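Local coordinates for protein DynF (Micromonospora chersina, PDB 6UBL) that is of unknown function but belongs to the dynemicin biosynthesis pathway and holds a palmitic acid inside its beta barrel, consistent with binding a long-chain ligand, at residues Glu124-Val135 with Pro153-Arg162; Pro35-Asp46 with Thr57-Arg68. All coordinates share one frame; numbering follows the deposited sequence.

In the fold
Both contacts are antiparallel strand pairs in the wall of one beta barrel, and both are largely buried. Their centres lie 14 Å apart, with the palmitic acid touching both and M133 of contact 1 packing on V66 of contact 2. Both line the hydrocarbon tail with apolar side chains. Contact 2 (35-46 with 57-68), a hairpin nearer the middle of the chain, alone of the two adds a polar end to the pocket, a buried aspartate-arginine pair at the fatty acid's carboxyl group. The polar groups of contact 1 (124-135 with 153-162) lie elsewhere, at a bulged end and on an outer face that meets the second subunit, whereas no other protein chain touches contact 2.

Contact 1 (Glu124-Val135 with Pro153-Arg162); sequences EGPSAKACRMAV and PIILTIDDVR. With PLM (palmitic acid), chain C.
Strands 129-135 and 154-159 run antiparallel, their axes 4.7 Å apart at 163°. C131, M133 and V135 form hydrogen-bonded pairs with I158, L156 and I154, while R132 and A134 sit in non-hydrogen-bonded pairs with T157 and I155. A beta bulge then shifts the register by one, and K129 pairs with V161 instead of D160.

D160 is instead gripped by E124 and G125, at the start of the turn that leads into the strand. D160 N donates to E124 OE2 (2.8 Å) on the anti side of that carboxylate. D160 CG lies anti to its backbone N (chi1 -160°), which brings D160 OD1 to G125 N at 2.9 Å. R162 NE reaches the same oxygen from the opposite face of the carboxylate, and R162 NH2 takes the syn lone pair of D160 OD2 at 2.9 Å, while one face of the guanidinium lies on G125 CA. With an alanine here, the G125 N-H would probably lose its acceptor and R162 its charge mate, leaving the guanidinium able to turn.

Inside the barrel, L156 CD1 packs tightly against both V135 CG2 (3.4 Å) and, roughly at right angles, carbon CA of the palmitic acid (3.2 Å). Nearer the carboxyl end, C131 SG rests 3.7 Å from ligand C4. On the other face a water links C131 O to D159 OD1, and E124, R132 and D159 reach E152, Y176 and R177 of the second subunit.

Strand 108-115 hydrogen-bonds to 129-135 and strand 170-183 to 154-159, and F200 of strand 193-205, the next strand but one, packs on L156 and I158.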
loop_
_atom_site.group_PDB
_atom_site.type_symbol
_atom_site.label_atom_id
_atom_site.label_comp_id
_atom_site.label_asym_id
_atom_site.label_seq_id
_atom_site.Cartn_x
_atom_site.Cartn_y
_atom_site.Cartn_z
ATOM N N GLU A 124 0.375 -19.270 14.428
ATOM C CA GLU A 124 -0.451 -18.463 15.292
ATOM C C GLU A 124 -1.320 -19.386 16.123
ATOM O O GLU A 124 -1.460 -20.578 15.826
ATOM C CB GLU A 124 -1.357 -17.623 14.401
ATOM C CG GLU A 124 -0.619 -16.537 13.634
ATOM C CD GLU A 124 -1.458 -15.950 12.522
ATOM O OE1 GLU A 124 -1.999 -16.738 11.706
ATOM O OE2 GLU A 124 -1.597 -14.713 12.463
ATOM N N GLY A 125 -1.856 -18.857 17.217
ATOM C CA GLY A 125 -2.671 -19.703 18.048
ATOM C C GLY A 125 -3.861 -20.097 17.205
ATOM O O GLY A 125 -4.280 -19.352 16.311
ATOM N N PRO A 126 -4.485 -21.228 17.521
ATOM C CA PRO A 126 -5.613 -21.680 16.699
ATOM C C PRO A 126 -6.739 -20.682 16.889
ATOM O O PRO A 126 -6.994 -20.237 18.009
ATOM C CB PRO A 126 -5.967 -23.048 17.296
ATOM C CG PRO A 126 -4.676 -23.524 17.936
ATOM C CD PRO A 126 -4.015 -22.271 18.455
ATOM N N SER A 127 -7.342 -20.252 15.784
ATOM C CA SER A 127 -8.429 -19.282 15.776
ATOM C C SER A 127 -7.938 -17.840 15.764
ATOM O O SER A 127 -8.769 -16.927 15.727
ATOM C CB SER A 127 -9.416 -19.461 16.943
ATOM O OG SER A 127 -9.982 -20.758 16.931
ATOM N N ALA A 128 -6.640 -17.589 15.903
ATOM C CA ALA A 128 -6.174 -16.210 15.972
ATOM C C ALA A 128 -6.507 -15.475 14.677
ATOM O O ALA A 128 -6.613 -16.062 13.601
ATOM C CB ALA A 128 -4.661 -16.164 16.197
ATOM N N LYS A 129 -6.630 -14.167 14.785
ATOM C CA LYS A 129 -6.998 -13.344 13.650
ATOM C C LYS A 129 -5.820 -12.508 13.178
ATOM O O LYS A 129 -4.727 -12.524 13.762
ATOM C CB LYS A 129 -8.229 -12.498 13.989
ATOM C CG LYS A 129 -9.435 -13.394 14.237
ATOM C CD LYS A 129 -10.724 -12.611 14.398
ATOM C CE LYS A 129 -11.894 -13.510 14.809
ATOM N NZ LYS A 129 -12.329 -14.475 13.753
ATOM N N ALA A 130 -6.043 -11.826 12.056
ATOM C CA ALA A 130 -5.047 -10.958 11.453
ATOM C C ALA A 130 -5.615 -9.552 11.418
ATOM O O ALA A 130 -6.761 -9.344 11.016
ATOM C CB ALA A 130 -4.725 -11.425 10.040
ATOM N N CYS A 131 -4.798 -8.596 11.822
ATOM C CA CYS A 131 -5.151 -7.192 11.920
ATOM C C CYS A 131 -4.278 -6.396 10.967
ATOM O O CYS A 131 -3.068 -6.619 10.884
ATOM C CB CYS A 131 -4.923 -6.730 13.364
ATOM S SG CYS A 131 -5.145 -4.984 13.695
ATOM N N ARG A 132 -4.900 -5.463 10.255
ATOM C CA ARG A 132 -4.199 -4.592 9.325
ATOM C C ARG A 132 -4.775 -3.186 9.442
ATOM O O ARG A 132 -5.947 -2.999 9.799
ATOM C CB ARG A 132 -4.268 -5.057 7.877
ATOM C CG ARG A 132 -5.657 -5.058 7.281
ATOM C CD ARG A 132 -5.700 -5.815 5.963
ATOM N NE ARG A 132 -4.856 -5.248 4.895
ATOM C CZ ARG A 132 -3.699 -5.742 4.467
ATOM N NH1 ARG A 132 -3.153 -6.806 5.034
ATOM N NH2 ARG A 132 -3.054 -5.151 3.471
ATOM N N MET A 133 -3.933 -2.194 9.140
ATOM C CA MET A 133 -4.333 -0.792 9.141
ATOM C C MET A 133 -3.522 -0.100 8.052
ATOM O O MET A 133 -2.306 -0.298 7.958
ATOM C CB MET A 133 -4.039 -0.165 10.514
ATOM C CG MET A 133 -4.474 1.285 10.671
ATOM S SD MET A 133 -6.269 1.493 10.788
ATOM C CE MET A 133 -6.546 1.058 12.518
ATOM N N ALA A 134 -4.197 0.711 7.241
ATOM C CA ALA A 134 -3.584 1.457 6.147
ATOM C C ALA A 134 -3.616 2.932 6.528
ATOM O O ALA A 134 -4.697 3.485 6.743
ATOM C CB ALA A 134 -4.361 1.229 4.845
ATOM N N VAL A 135 -2.441 3.556 6.638
ATOM C CA VAL A 135 -2.303 4.830 7.332
ATOM C C VAL A 135 -1.755 5.917 6.423
ATOM O O VAL A 135 -0.743 5.722 5.743
ATOM C CB VAL A 135 -1.416 4.684 8.580
ATOM C CG1 VAL A 135 -1.180 6.027 9.255
ATOM C CG2 VAL A 135 -2.043 3.704 9.557
ATOM N N PRO A 153 -0.402 4.459 1.217
ATOM C CA PRO A 153 -0.659 4.207 2.636
ATOM C C PRO A 153 0.387 3.273 3.227
ATOM O O PRO A 153 0.835 2.315 2.581
ATOM C CB PRO A 153 -2.055 3.569 2.644
ATOM C CG PRO A 153 -2.220 2.977 1.289
ATOM C CD PRO A 153 -1.436 3.863 0.354
ATOM N N ILE A 154 0.774 3.562 4.470
ATOM C CA ILE A 154 1.648 2.677 5.231
ATOM C C ILE A 154 0.796 1.538 5.773
ATOM O O ILE A 154 -0.161 1.772 6.521
ATOM C CB ILE A 154 2.354 3.438 6.362
ATOM C CG1 ILE A 154 3.217 4.559 5.798
ATOM C CG2 ILE A 154 3.193 2.462 7.187
ATOM C CD1 ILE A 154 3.581 5.632 6.805
ATOM N N ILE A 155 1.142 0.312 5.395
ATOM C CA ILE A 155 0.378 -0.867 5.770
ATOM C C ILE A 155 0.988 -1.421 7.054
ATOM O O ILE A 155 2.155 -1.839 7.073
ATOM C CB ILE A 155 0.413 -1.917 4.654
ATOM C CG1 ILE A 155 -0.179 -1.358 3.348
ATOM C CG2 ILE A 155 -0.275 -3.199 5.119
ATOM C CD1 ILE A 155 -1.565 -0.761 3.436
ATOM N N LEU A 156 0.209 -1.413 8.137
ATOM C CA LEU A 156 0.679 -1.844 9.452
ATOM C C LEU A 156 -0.112 -3.077 9.863
ATOM O O LEU A 156 -1.342 -3.088 9.775
ATOM C CB LEU A 156 0.458 -0.738 10.485
ATOM C CG LEU A 156 1.219 0.531 10.101
ATOM C CD1 LEU A 156 0.563 1.767 10.659
ATOM C CD2 LEU A 156 2.663 0.434 10.581
ATOM N N THR A 157 0.586 -4.111 10.298
ATOM C CA THR A 157 -0.026 -5.409 10.515
ATOM C C THR A 157 0.303 -5.942 11.898
ATOM O O THR A 157 1.377 -5.698 12.444
ATOM C CB THR A 157 0.415 -6.409 9.444
ATOM O OG1 THR A 157 1.839 -6.544 9.455
ATOM C CG2 THR A 157 -0.043 -5.942 8.067
ATOM N N ILE A 158 -0.661 -6.658 12.464
ATOM C CA ILE A 158 -0.474 -7.427 13.683
ATOM C C ILE A 158 -1.034 -8.815 13.409
ATOM O O ILE A 158 -2.226 -8.957 13.101
ATOM C CB ILE A 158 -1.181 -6.802 14.899
ATOM C CG1 ILE A 158 -0.709 -5.376 15.144
ATOM C CG2 ILE A 158 -0.926 -7.678 16.127
ATOM C CD1 ILE A 158 -1.531 -4.650 16.197
ATOM N N ASP A 159 -0.195 -9.831 13.564
ATOM C CA ASP A 159 -0.588 -11.220 13.389
ATOM C C ASP A 159 -0.838 -11.839 14.757
ATOM O O ASP A 159 -0.565 -11.238 15.803
ATOM C CB ASP A 159 0.495 -11.971 12.615
ATOM C CG ASP A 159 0.718 -11.385 11.214
ATOM O OD1 ASP A 159 -0.272 -11.108 10.518
ATOM O OD2 ASP A 159 1.886 -11.191 10.826
ATOM N N ASP A 160 -1.390 -13.055 14.744
ATOM C CA ASP A 160 -1.655 -13.807 15.979
ATOM C C ASP A 160 -2.504 -12.984 16.949
ATOM O O ASP A 160 -2.203 -12.880 18.143
ATOM C CB ASP A 160 -0.343 -14.271 16.621
ATOM C CG ASP A 160 -0.524 -15.417 17.585
ATOM O OD1 ASP A 160 -1.628 -16.000 17.655
ATOM O OD2 ASP A 160 0.471 -15.793 18.257
ATOM N N VAL A 161 -3.604 -12.433 16.433
ATOM C CA VAL A 161 -4.506 -11.624 17.248
ATOM C C VAL A 161 -5.420 -12.553 18.036
ATOM O O VAL A 161 -6.251 -13.260 17.461
ATOM C CB VAL A 161 -5.317 -10.649 16.389
ATOM C CG1 VAL A 161 -6.408 -9.976 17.208
ATOM C CG2 VAL A 161 -4.404 -9.608 15.760
ATOM N N ARG A 162 -5.275 -12.540 19.361
ATOM C CA ARG A 162 -6.090 -13.369 20.240
ATOM C C ARG A 162 -6.981 -12.541 21.147
ATOM O O ARG A 162 -7.770 -13.107 21.907
ATOM C CB ARG A 162 -5.176 -14.252 21.098
ATOM C CG ARG A 162 -4.140 -15.018 20.307
ATOM C CD ARG A 162 -3.294 -15.891 21.211
ATOM N NE ARG A 162 -2.146 -16.427 20.486
ATOM C CZ ARG A 162 -1.308 -17.339 20.973
ATOM N NH1 ARG A 162 -1.492 -17.832 22.193
ATOM N NH2 ARG A 162 -0.285 -17.757 20.242
HETATM C C1 PLM C . -8.091 -2.180 17.978
HETATM O O1 PLM C . -8.126 -1.007 18.554
HETATM O O2 PLM C . -8.742 -3.123 18.347
HETATM C C2 PLM C . -7.143 -2.255 16.823
HETATM C C3 PLM C . -5.757 -1.724 17.079
HETATM C C4 PLM C . -4.940 -1.919 15.838
HETATM C C5 PLM C . -3.878 -0.906 15.622
HETATM C C6 PLM C . -3.161 -1.112 14.309
HETATM C C7 PLM C . -1.676 -0.929 14.466
HETATM C C8 PLM C . -1.329 0.341 15.202
HETATM C C9 PLM C . -1.757 1.595 14.490
HETATM C CA PLM C . -0.659 2.154 13.627
HETATM C CB PLM C . 0.378 2.893 14.449
HETATM C CC PLM C . 0.868 4.129 13.756
HETATM C CD PLM C . 2.271 4.044 13.218
HETATM C CE PLM C . 2.444 4.942 12.021
HETATM C CF PLM C . 3.856 5.330 11.706
HETATM C CG PLM C . 3.934 6.233 10.527
HETATM O O HOH W 1 -2.062 -9.064 9.508
#

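Contact 2 (Pro35-Asp46 with Thr57-Arg68); sequences PGIDNLGINSID and TVAFDGWVRVVR. With PLM (palmitic acid), chain C.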
loop_
_atom_site.group_PDB
_atom_site.type_symbol
_atom_site.label_atom_id
_atom_site.label_comp_id
_atom_site.label_asym_id
_atom_site.label_seq_id
_atom_site.Cartn_x
_atom_site.Cartn_y
_atom_site.Cartn_z
ATOM N N PRO A 35 -18.637 -2.097 20.522
ATOM C CA PRO A 35 -17.924 -1.001 19.853
ATOM C C PRO A 35 -17.376 0.014 20.850
ATOM O O PRO A 35 -18.008 0.328 21.865
ATOM C CB PRO A 35 -18.972 -0.373 18.926
ATOM C CG PRO A 35 -20.279 -0.984 19.287
ATOM C CD PRO A 35 -19.998 -2.289 19.987
ATOM N N GLY A 36 -16.191 0.531 20.538
ATOM C CA GLY A 36 -15.555 1.533 21.375
ATOM C C GLY A 36 -14.393 2.149 20.633
ATOM O O GLY A 36 -13.985 1.674 19.568
ATOM N N ILE A 37 -13.876 3.232 21.204
ATOM C CA ILE A 37 -12.680 3.892 20.706
ATOM C C ILE A 37 -11.554 3.540 21.667
ATOM O O ILE A 37 -11.543 4.003 22.816
ATOM C CB ILE A 37 -12.869 5.411 20.611
ATOM C CG1 ILE A 37 -14.056 5.763 19.712
ATOM C CG2 ILE A 37 -11.586 6.041 20.076
ATOM C CD1 ILE A 37 -14.446 7.221 19.763
ATOM N N ASP A 38 -10.587 2.756 21.201
ATOM C CA ASP A 38 -9.489 2.333 22.055
ATOM C C ASP A 38 -8.449 3.443 22.127
ATOM O O ASP A 38 -7.975 3.929 21.094
ATOM C CB ASP A 38 -8.863 1.057 21.488
ATOM C CG ASP A 38 -9.816 -0.121 21.519
ATOM O OD1 ASP A 38 -10.635 -0.200 22.450
ATOM O OD2 ASP A 38 -9.752 -0.965 20.601
ATOM N N ASN A 39 -8.077 3.824 23.349
ATOM C CA ASN A 39 -7.029 4.812 23.595
ATOM C C ASN A 39 -5.827 4.019 24.078
ATOM O O ASN A 39 -5.785 3.587 25.228
ATOM C CB ASN A 39 -7.488 5.834 24.620
ATOM C CG ASN A 39 -8.626 6.704 24.105
ATOM O OD1 ASN A 39 -8.395 7.805 23.597
ATOM N ND2 ASN A 39 -9.851 6.209 24.214
ATOM N N LEU A 40 -4.859 3.805 23.190
ATOM C CA LEU A 40 -3.808 2.823 23.411
ATOM C C LEU A 40 -2.414 3.415 23.281
ATOM O O LEU A 40 -2.157 4.247 22.409
ATOM C CB LEU A 40 -3.932 1.690 22.381
ATOM C CG LEU A 40 -5.197 0.846 22.441
ATOM C CD1 LEU A 40 -5.370 0.089 21.125
ATOM C CD2 LEU A 40 -5.134 -0.109 23.614
ATOM N N GLY A 41 -1.503 2.922 24.114
ATOM C CA GLY A 41 -0.108 3.244 23.937
ATOM C C GLY A 41 0.508 2.455 22.792
ATOM O O GLY A 41 0.011 1.400 22.395
ATOM N N ILE A 42 1.609 2.986 22.259
ATOM C CA ILE A 42 2.325 2.350 21.159
ATOM C C ILE A 42 3.754 2.873 21.134
ATOM O O ILE A 42 4.015 4.025 21.473
ATOM C CB ILE A 42 1.595 2.589 19.811
ATOM C CG1 ILE A 42 2.326 1.874 18.663
ATOM C CG2 ILE A 42 1.489 4.081 19.501
ATOM C CD1 ILE A 42 1.603 1.949 17.331
ATOM N N ASN A 43 4.686 2.015 20.728
ATOM C CA ASN A 43 6.052 2.422 20.430
ATOM C C ASN A 43 6.454 1.816 19.089
ATOM O O ASN A 43 5.839 0.855 18.605
ATOM C CB ASN A 43 7.038 2.047 21.539
ATOM C CG ASN A 43 7.078 0.567 21.828
ATOM O OD1 ASN A 43 7.435 -0.235 20.965
ATOM N ND2 ASN A 43 6.704 0.194 23.048
ATOM N N SER A 44 7.475 2.401 18.467
ATOM C CA SER A 44 7.926 1.907 17.175
ATOM C C SER A 44 9.391 2.268 16.977
ATOM O O SER A 44 9.962 3.100 17.691
ATOM C CB SER A 44 7.085 2.470 16.014
ATOM O OG SER A 44 7.375 3.833 15.750
ATOM N N ILE A 45 9.991 1.619 15.985
ATOM C CA ILE A 45 11.337 1.920 15.513
ATOM C C ILE A 45 11.219 2.084 14.004
ATOM O O ILE A 45 10.726 1.179 13.320
ATOM C CB ILE A 45 12.346 0.812 15.856
ATOM C CG1 ILE A 45 12.497 0.690 17.372
ATOM C CG2 ILE A 45 13.700 1.117 15.218
ATOM C CD1 ILE A 45 13.208 -0.562 17.819
ATOM N N ASP A 46 11.604 3.254 13.500
ATOM C CA ASP A 46 11.429 3.612 12.102
ATOM C C ASP A 46 12.791 3.925 11.500
ATOM O O ASP A 46 13.592 4.637 12.107
ATOM C CB ASP A 46 10.614 4.895 11.928
ATOM C CG ASP A 46 9.266 4.866 12.617
ATOM O OD1 ASP A 46 9.000 3.982 13.456
ATOM O OD2 ASP A 46 8.466 5.790 12.334
ATOM N N THR A 57 17.866 5.563 12.054
ATOM C CA THR A 57 16.925 4.736 12.788
ATOM C C THR A 57 16.483 5.503 14.028
ATOM O O THR A 57 17.327 5.925 14.835
ATOM C CB THR A 57 17.574 3.412 13.180
ATOM O OG1 THR A 57 17.981 2.717 11.992
ATOM C CG2 THR A 57 16.574 2.555 13.933
ATOM N N VAL A 58 15.166 5.667 14.187
ATOM C CA VAL A 58 14.614 6.511 15.236
ATOM C C VAL A 58 13.556 5.733 15.999
ATOM O O VAL A 58 12.676 5.105 15.393
ATOM C CB VAL A 58 14.009 7.809 14.678
ATOM C CG1 VAL A 58 13.510 8.697 15.813
ATOM C CG2 VAL A 58 15.024 8.546 13.824
ATOM N N ALA A 59 13.628 5.804 17.328
ATOM C CA ALA A 59 12.643 5.179 18.197
ATOM C C ALA A 59 11.570 6.195 18.562
ATOM O O ALA A 59 11.873 7.348 18.894
ATOM C CB ALA A 59 13.325 4.688 19.476
ATOM N N PHE A 60 10.320 5.747 18.533
ATOM C CA PHE A 60 9.172 6.593 18.810
ATOM C C PHE A 60 8.318 5.992 19.919
ATOM O O PHE A 60 8.253 4.772 20.083
ATOM C CB PHE A 60 8.274 6.717 17.576
ATOM C CG PHE A 60 8.885 7.473 16.440
ATOM C CD1 PHE A 60 9.805 6.871 15.601
ATOM C CD2 PHE A 60 8.519 8.784 16.197
ATOM C CE1 PHE A 60 10.359 7.570 14.545
ATOM C CE2 PHE A 60 9.073 9.490 15.151
ATOM C CZ PHE A 60 9.993 8.882 14.319
ATOM N N ASP A 61 7.649 6.867 20.665
ATOM C CA ASP A 61 6.695 6.474 21.689
ATOM C C ASP A 61 5.499 7.407 21.574
ATOM O O ASP A 61 5.634 8.574 21.196
ATOM C CB ASP A 61 7.325 6.546 23.084
ATOM C CG ASP A 61 6.408 6.024 24.166
ATOM O OD1 ASP A 61 5.904 4.889 24.026
ATOM O OD2 ASP A 61 6.220 6.726 25.188
ATOM N N GLY A 62 4.321 6.883 21.880
ATOM C CA GLY A 62 3.146 7.723 21.824
ATOM C C GLY A 62 1.856 6.956 21.976
ATOM O O GLY A 62 1.786 5.995 22.750
ATOM N N TRP A 63 0.823 7.379 21.254
ATOM C CA TRP A 63 -0.492 6.793 21.434
ATOM C C TRP A 63 -1.274 6.851 20.132
ATOM O O TRP A 63 -0.957 7.621 19.216
ATOM C CB TRP A 63 -1.256 7.491 22.561
ATOM C CG TRP A 63 -1.276 8.988 22.469
ATOM C CD1 TRP A 63 -0.451 9.859 23.122
ATOM C CD2 TRP A 63 -2.174 9.795 21.692
ATOM N NE1 TRP A 63 -0.778 11.151 22.803
ATOM C CE2 TRP A 63 -1.827 11.146 21.924
ATOM C CE3 TRP A 63 -3.228 9.510 20.823
ATOM C CZ2 TRP A 63 -2.501 12.206 21.322
ATOM C CZ3 TRP A 63 -3.896 10.565 20.222
ATOM C CH2 TRP A 63 -3.534 11.892 20.470
ATOM N N VAL A 64 -2.292 6.000 20.062
ATOM C CA VAL A 64 -3.248 5.983 18.969
ATOM C C VAL A 64 -4.644 5.891 19.566
ATOM O O VAL A 64 -4.844 5.362 20.664
ATOM C CB VAL A 64 -3.018 4.828 17.982
ATOM C CG1 VAL A 64 -1.704 5.002 17.236
ATOM C CG2 VAL A 64 -3.046 3.487 18.718
ATOM N N ARG A 65 -5.615 6.414 18.824
ATOM C CA ARG A 65 -7.037 6.271 19.124
ATOM C C ARG A 65 -7.662 5.579 17.917
ATOM O O ARG A 65 -7.580 6.089 16.787
ATOM C CB ARG A 65 -7.656 7.632 19.416
ATOM C CG ARG A 65 -7.026 8.296 20.662
ATOM C CD ARG A 65 -7.679 9.618 21.034
ATOM N NE ARG A 65 -9.091 9.405 21.308
ATOM C CZ ARG A 65 -10.068 9.983 20.626
ATOM N NH1 ARG A 65 -9.796 10.852 19.668
ATOM N NH2 ARG A 65 -11.328 9.705 20.920
ATOM N N VAL A 66 -8.257 4.406 18.149
ATOM C CA VAL A 66 -8.752 3.546 17.082
ATOM C C VAL A 66 -10.208 3.224 17.381
ATOM O O VAL A 66 -10.513 2.622 18.417
ATOM C CB VAL A 66 -7.938 2.248 16.963
ATOM C CG1 VAL A 66 -8.531 1.332 15.904
ATOM C CG2 VAL A 66 -6.463 2.557 16.664
ATOM N N VAL A 67 -11.112 3.622 16.483
ATOM C CA VAL A 67 -12.521 3.261 16.624
ATOM C C VAL A 67 -12.757 1.899 15.983
ATOM O O VAL A 67 -12.218 1.587 14.905
ATOM C CB VAL A 67 -13.454 4.328 16.022
ATOM C CG1 VAL A 67 -13.229 4.488 14.539
ATOM C CG2 VAL A 67 -14.913 3.952 16.305
ATOM N N ARG A 68 -13.561 1.082 16.656
ATOM C CA ARG A 68 -13.967 -0.227 16.177
ATOM C C ARG A 68 -15.446 -0.207 15.820
ATOM O O ARG A 68 -16.269 0.362 16.550
ATOM C CB ARG A 68 -13.748 -1.305 17.235
ATOM C CG ARG A 68 -12.302 -1.697 17.472
ATOM C CD ARG A 68 -12.143 -2.711 18.622
ATOM N NE ARG A 68 -12.208 -2.099 19.938
ATOM C CZ ARG A 68 -13.300 -1.995 20.681
ATOM N NH1 ARG A 68 -14.461 -2.489 20.265
ATOM N NH2 ARG A 68 -13.232 -1.403 21.872
HETATM C C1 PLM C . -8.091 -2.180 17.978
HETATM O O1 PLM C . -8.126 -1.007 18.554
HETATM O O2 PLM C . -8.742 -3.123 18.347
HETATM C C2 PLM C . -7.143 -2.255 16.823
HETATM C C3 PLM C . -5.757 -1.724 17.079
HETATM C C4 PLM C . -4.940 -1.919 15.838
HETATM C C5 PLM C . -3.878 -0.906 15.622
HETATM C C6 PLM C . -3.161 -1.112 14.309
HETATM C C7 PLM C . -1.676 -0.929 14.466
HETATM C C8 PLM C . -1.329 0.341 15.202
HETATM C C9 PLM C . -1.757 1.595 14.490
HETATM C CA PLM C . -0.659 2.154 13.627
HETATM C CB PLM C . 0.378 2.893 14.449
HETATM C CC PLM C . 0.868 4.129 13.756
HETATM C CD PLM C . 2.271 4.044 13.218
HETATM C CE PLM C . 2.444 4.942 12.021
HETATM C CF PLM C . 3.856 5.330 11.706
HETATM C CG PLM C . 3.934 6.233 10.527
HETATM O O HOH W 2 4.996 2.192 24.935
#
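D38 and R68 meet at the head of the palmitic acid. R68 grips the carboxylate side-on, NE to D38 OD2 at 2.8 Å and NH2 to D38 OD1 at 2.9 Å, with the two flat groups 34° apart. D38 OD2 also lies 2.6 Å from ligand O1, and R68 CD lies 3.4 Å from ligand O2. A bend in the arginine chain at chi3 (-79°) turns NE and NH2 onto the aspartate. V66 CG1 flanks ligand O1 at the head; beyond it the wall is apolar, with I42, its CG1 anti to the backbone N (chi1 -178°), extending CD1 to 3.3 Å from ligand carbon CB.

Behind this shell, G36 O sits over the centre of one guanidinium face of R68, whose NH1 bonds to E34 O, and Y205 OH bonds to D38 OD1. The hairpin ladder, hydrogen-bonded at D38-V66, L40-V64, I42-G62, S44-F60 and D46-V58, fixes the spacing of these groups. On the outer face N39 OD1 meets R65 NE in the guanidinium plane at 2.9 Å, and R65 continues to E87 and N20. At the far end S44 OG donates to D46 OD1 (2.8 Å), and D46 OD2 comes within 3.4 Å of F60 CE1.

A polar end that meets the carboxyl group, continued by an apolar pocket, would suit an amphiphile with an acidic head, consistent with a lipid-like natural ligand, though palmitic acid itself may be only a stand-in.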